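RagB/SusD domain protein (Flavobacterium johnsoniae, PDB 5J90) binds chitin as a SusD homologue and probably helps capture chitin chains at the outer membrane for uptake. Local coordinates at residues His28-Ile40 and Asn96-Ser108. Numbering follows the deposited sequence.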
loop_
_atom_site.group_PDB
_atom_site.type_symbol
_atom_site.label_atom_id
_atom_site.label_comp_id
_atom_site.label_asym_id
_atom_site.label_seq_id
_atom_site.Cartn_x
_atom_site.Cartn_y
_atom_site.Cartn_z
ATOM N N HIS A 28 40.974 11.762 -14.043
ATOM C CA HIS A 28 39.749 12.191 -14.704
ATOM C C HIS A 28 38.515 11.618 -14.006
ATOM O O HIS A 28 37.397 12.082 -14.222
ATOM C CB HIS A 28 39.773 11.759 -16.171
ATOM C CG HIS A 28 39.946 10.283 -16.362
ATOM N ND1 HIS A 28 41.012 9.583 -15.834
ATOM C CD2 HIS A 28 39.190 9.373 -17.020
ATOM C CE1 HIS A 28 40.904 8.308 -16.159
ATOM N NE2 HIS A 28 39.807 8.153 -16.879
ATOM N N ILE A 29 38.734 10.614 -13.162
ATOM C CA ILE A 29 37.658 9.921 -12.456
ATOM C C ILE A 29 37.474 10.445 -11.033
ATOM O O ILE A 29 36.350 10.618 -10.561
ATOM C CB ILE A 29 37.947 8.402 -12.392
ATOM C CG1 ILE A 29 37.735 7.761 -13.766
ATOM C CG2 ILE A 29 37.083 7.711 -11.329
ATOM C CD1 ILE A 29 38.245 6.343 -13.861
ATOM N N LYS A 30 38.586 10.708 -10.356
ATOM C CA LYS A 30 38.558 11.040 -8.937
ATOM C C LYS A 30 37.761 12.300 -8.610
ATOM O O LYS A 30 37.175 12.397 -7.538
ATOM C CB LYS A 30 39.986 11.163 -8.392
ATOM C CG LYS A 30 40.766 9.854 -8.411
ATOM C CD LYS A 30 42.213 10.068 -7.983
ATOM C CE LYS A 30 43.018 8.785 -8.096
ATOM N NZ LYS A 30 44.448 9.007 -7.740
ATOM N N GLY A 31 37.736 13.260 -9.532
ATOM C CA GLY A 31 37.076 14.534 -9.300
ATOM C C GLY A 31 35.571 14.437 -9.111
ATOM O O GLY A 31 34.936 15.348 -8.574
ATOM N N GLY A 32 34.994 13.324 -9.547
ATOM C CA GLY A 32 33.558 13.135 -9.447
ATOM C C GLY A 32 33.083 12.826 -8.036
ATOM O O GLY A 32 31.896 12.982 -7.724
ATOM N N PHE A 33 33.998 12.388 -7.175
ATOM C CA PHE A 33 33.607 11.993 -5.828
ATOM C C PHE A 33 33.241 13.153 -4.908
ATOM O O PHE A 33 32.297 13.051 -4.120
ATOM C CB PHE A 33 34.668 11.087 -5.200
ATOM C CG PHE A 33 34.658 9.696 -5.755
ATOM C CD1 PHE A 33 35.429 9.368 -6.859
ATOM C CD2 PHE A 33 33.858 8.717 -5.184
ATOM C CE1 PHE A 33 35.408 8.086 -7.378
ATOM C CE2 PHE A 33 33.835 7.431 -5.695
ATOM C CZ PHE A 33 34.612 7.112 -6.796
ATOM N N ALA A 34 33.960 14.272 -5.013
ATOM C CA ALA A 34 33.721 15.390 -4.106
ATOM C C ALA A 34 32.276 15.896 -4.118
ATOM O O ALA A 34 31.691 16.099 -3.056
ATOM C CB ALA A 34 34.714 16.530 -4.370
ATOM N N PRO A 35 31.696 16.113 -5.312
ATOM C CA PRO A 35 30.300 16.576 -5.318
ATOM C C PRO A 35 29.321 15.530 -4.769
ATOM O O PRO A 35 28.268 15.918 -4.271
ATOM C CB PRO A 35 30.004 16.846 -6.798
ATOM C CG PRO A 35 31.312 16.810 -7.506
ATOM C CD PRO A 35 32.314 16.107 -6.651
ATOM N N MET A 36 29.647 14.244 -4.866
ATOM C CA MET A 36 28.808 13.225 -4.217
ATOM C C MET A 36 28.883 13.376 -2.698
ATOM O O MET A 36 27.857 13.492 -2.023
ATOM C CB MET A 36 29.208 11.812 -4.646
ATOM C CG MET A 36 29.143 11.601 -6.143
ATOM S SD MET A 36 29.413 9.880 -6.645
ATOM C CE MET A 36 27.834 9.151 -6.163
ATOM N N PHE A 37 30.102 13.407 -2.160
ATOM C CA PHE A 37 30.313 13.555 -0.724
ATOM C C PHE A 37 29.670 14.814 -0.165
ATOM O O PHE A 37 29.166 14.818 0.960
ATOM C CB PHE A 37 31.816 13.621 -0.413
ATOM C CG PHE A 37 32.522 12.289 -0.465
ATOM C CD1 PHE A 37 32.078 11.209 0.289
ATOM C CD2 PHE A 37 33.651 12.124 -1.261
ATOM C CE1 PHE A 37 32.751 9.997 0.246
ATOM C CE2 PHE A 37 34.323 10.916 -1.305
ATOM C CZ PHE A 37 33.871 9.848 -0.552
ATOM N N ASN A 38 29.704 15.888 -0.952
ATOM C CA ASN A 38 29.274 17.197 -0.476
ATOM C C ASN A 38 27.787 17.479 -0.657
ATOM O O ASN A 38 27.304 18.537 -0.259
ATOM C CB ASN A 38 30.085 18.312 -1.151
ATOM C CG ASN A 38 31.494 18.407 -0.616
ATOM O OD1 ASN A 38 31.754 18.079 0.545
ATOM N ND2 ASN A 38 32.418 18.843 -1.462
ATOM N N ASN A 39 27.063 16.533 -1.253
ATOM C CA ASN A 39 25.657 16.789 -1.593
ATOM C C ASN A 39 24.669 15.682 -1.268
ATOM O O ASN A 39 23.540 15.719 -1.735
ATOM C CB ASN A 39 25.508 17.218 -3.059
ATOM C CG ASN A 39 26.132 18.575 -3.332
ATOM O OD1 ASN A 39 25.518 19.620 -3.085
ATOM N ND2 ASN A 39 27.360 18.570 -3.827
ATOM N N ILE A 40 25.077 14.697 -0.476
ATOM C CA ILE A 40 24.100 13.767 0.095
ATOM C C ILE A 40 23.210 14.587 1.021
ATOM O O ILE A 40 21.987 14.640 0.850
ATOM C CB ILE A 40 24.783 12.605 0.829
ATOM C CG1 ILE A 40 25.587 11.776 -0.173
ATOM C CG2 ILE A 40 23.753 11.740 1.573
ATOM C CD1 ILE A 40 26.671 10.942 0.469
ATOM N N ASN A 96 24.241 16.516 -8.532
ATOM C CA ASN A 96 25.505 16.273 -7.836
ATOM C C ASN A 96 25.764 14.840 -7.436
ATOM O O ASN A 96 26.893 14.372 -7.514
ATOM C CB ASN A 96 25.609 17.168 -6.611
ATOM C CG ASN A 96 25.701 18.617 -6.982
ATOM O OD1 ASN A 96 26.680 19.043 -7.594
ATOM N ND2 ASN A 96 24.676 19.384 -6.643
ATOM N N VAL A 97 24.737 14.140 -6.977
ATOM C CA VAL A 97 24.927 12.738 -6.643
ATOM C C VAL A 97 24.736 11.848 -7.867
ATOM O O VAL A 97 25.651 11.126 -8.272
ATOM C CB VAL A 97 24.000 12.295 -5.492
ATOM C CG1 VAL A 97 24.155 10.808 -5.236
ATOM C CG2 VAL A 97 24.320 13.098 -4.238
ATOM N N MET A 98 23.551 11.900 -8.474
ATOM C CA MET A 98 23.256 10.985 -9.567
ATOM C C MET A 98 24.147 11.210 -10.783
ATOM O O MET A 98 24.654 10.252 -11.362
ATOM C CB MET A 98 21.773 11.030 -9.960
ATOM C CG MET A 98 21.361 9.907 -10.891
ATOM S SD MET A 98 21.423 8.297 -10.059
ATOM C CE MET A 98 20.764 7.264 -11.371
ATOM N N PHE A 99 24.333 12.469 -11.174
ATOM C CA PHE A 99 25.135 12.701 -12.368
ATOM C C PHE A 99 26.551 12.164 -12.210
ATOM O O PHE A 99 27.099 11.548 -13.124
ATOM C CB PHE A 99 25.203 14.168 -12.784
ATOM C CG PHE A 99 26.196 14.397 -13.878
ATOM C CD1 PHE A 99 25.879 14.076 -15.187
ATOM C CD2 PHE A 99 27.473 14.854 -13.593
ATOM C CE1 PHE A 99 26.804 14.240 -16.199
ATOM C CE2 PHE A 99 28.404 15.025 -14.607
ATOM C CZ PHE A 99 28.069 14.711 -15.906
ATOM N N ASN A 100 27.149 12.397 -11.049
ATOM C CA ASN A 100 28.504 11.923 -10.849
ATOM C C ASN A 100 28.611 10.411 -10.713
ATOM O O ASN A 100 29.592 9.819 -11.141
ATOM C CB ASN A 100 29.189 12.679 -9.714
ATOM C CG ASN A 100 29.493 14.101 -10.105
ATOM O OD1 ASN A 100 30.321 14.342 -10.983
ATOM N ND2 ASN A 100 28.816 15.048 -9.483
ATOM N N ALA A 101 27.585 9.771 -10.157
ATOM C CA ALA A 101 27.559 8.316 -10.149
ATOM C C ALA A 101 27.585 7.792 -11.582
ATOM O O ALA A 101 28.318 6.861 -11.907
ATOM C CB ALA A 101 26.315 7.794 -9.408
ATOM N N TYR A 102 26.763 8.403 -12.427
ATOM C CA TYR A 102 26.648 8.034 -13.830
ATOM C C TYR A 102 27.974 8.264 -14.558
ATOM O O TYR A 102 28.468 7.387 -15.270
ATOM C CB TYR A 102 25.521 8.874 -14.437
ATOM C CG TYR A 102 25.332 8.808 -15.932
ATOM C CD1 TYR A 102 24.773 7.691 -16.530
ATOM C CD2 TYR A 102 25.655 9.893 -16.737
ATOM C CE1 TYR A 102 24.564 7.635 -17.902
ATOM C CE2 TYR A 102 25.452 9.849 -18.110
ATOM C CZ TYR A 102 24.905 8.719 -18.681
ATOM O OH TYR A 102 24.700 8.663 -20.044
ATOM N N ASP A 103 28.543 9.448 -14.354
ATOM C CA ASP A 103 29.775 9.848 -15.025
ATOM C C ASP A 103 30.935 8.955 -14.591
ATOM O O ASP A 103 31.688 8.456 -15.424
ATOM C CB ASP A 103 30.071 11.320 -14.722
ATOM C CG ASP A 103 31.124 11.918 -15.641
ATOM O OD1 ASP A 103 31.130 11.600 -16.850
ATOM O OD2 ASP A 103 31.936 12.725 -15.142
ATOM N N ILE A 104 31.076 8.745 -13.282
ATOM C CA ILE A 104 32.120 7.856 -12.772
ATOM C C ILE A 104 31.957 6.442 -13.332
ATOM O O ILE A 104 32.938 5.814 -13.739
ATOM C CB ILE A 104 32.156 7.820 -11.223
ATOM C CG1 ILE A 104 32.588 9.175 -10.664
ATOM C CG2 ILE A 104 33.100 6.722 -10.732
ATOM C CD1 ILE A 104 32.284 9.347 -9.197
ATOM N N ALA A 105 30.727 5.940 -13.373
ATOM C CA ALA A 105 30.498 4.597 -13.893
ATOM C C ALA A 105 30.929 4.511 -15.353
ATOM O O ALA A 105 31.588 3.548 -15.759
ATOM C CB ALA A 105 29.032 4.205 -13.739
ATOM N N ASN A 106 30.567 5.524 -16.138
ATOM C CA ASN A 106 30.925 5.529 -17.555
ATOM C C ASN A 106 32.436 5.468 -17.767
ATOM O O ASN A 106 32.917 4.792 -18.674
ATOM C CB ASN A 106 30.343 6.751 -18.267
ATOM C CG ASN A 106 28.831 6.725 -18.321
ATOM O OD1 ASN A 106 28.217 5.662 -18.252
ATOM N ND2 ASN A 106 28.223 7.899 -18.441
ATOM N N LYS A 107 33.178 6.163 -16.916
ATOM C CA LYS A 107 34.629 6.242 -17.056
ATOM C C LYS A 107 35.348 5.050 -16.438
ATOM O O LYS A 107 36.465 4.714 -16.842
ATOM C CB LYS A 107 35.156 7.521 -16.404
ATOM C CG LYS A 107 34.675 8.824 -17.028
ATOM C CD LYS A 107 35.113 9.999 -16.165
ATOM C CE LYS A 107 34.628 11.330 -16.707
ATOM N NZ LYS A 107 34.978 12.451 -15.782
ATOM N N SER A 108 34.723 4.408 -15.455
ATOM C CA SER A 108 35.446 3.434 -14.640
ATOM C C SER A 108 34.975 1.990 -14.769
ATOM O O SER A 108 35.755 1.065 -14.535
ATOM C CB SER A 108 35.436 3.850 -13.167
ATOM O OG SER A 108 34.154 3.675 -12.592
HETATM O O HOH W 1 38.206 6.233 -18.222
HETATM O O HOH W 2 34.503 11.723 -12.625
#
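Met36 drops as a knob into the hole formed by Val97, Asn100, Ala101 and Ile104. A bend at its last torsion brings CE to 3.8 Å from Ala101 CB, and SD lies beside the Ile104 methyl. That same methyl, Ile104 CD1, lies over the centre of the Phe33 ring in a CH-pi contact, 3.9 Å from the centroid. Where the backbones close in, Gly32 has no side chain to hold them apart, and its carbonyl O, 3.4 Å from Asn100 CB, is buried without a polar partner. The Asn39 and Asn96 amides stack with planes 12° apart. Asn39 ND2 donates to a lone pair of Pro35 O, Asn96 ND2 to Tyr92 O. Asn100 ND2, against the Pro35 ring, makes a nearly straight bond (178°) to Asn96 O. At the other end, extended Lys107 passes Ile29 and its NZ donates to His28 O (2.9 Å), while Asp103 OD2 holds the ammonium in a salt bridge (3.1 Å). The short helix 33-37 thus runs roughly antiparallel (149°) to 96-108, the C-terminal part of helix 83-108, with Leu122 of helix 113-134 backing Phe33 and Met36, in the TPR-like helical part of the SusD fold.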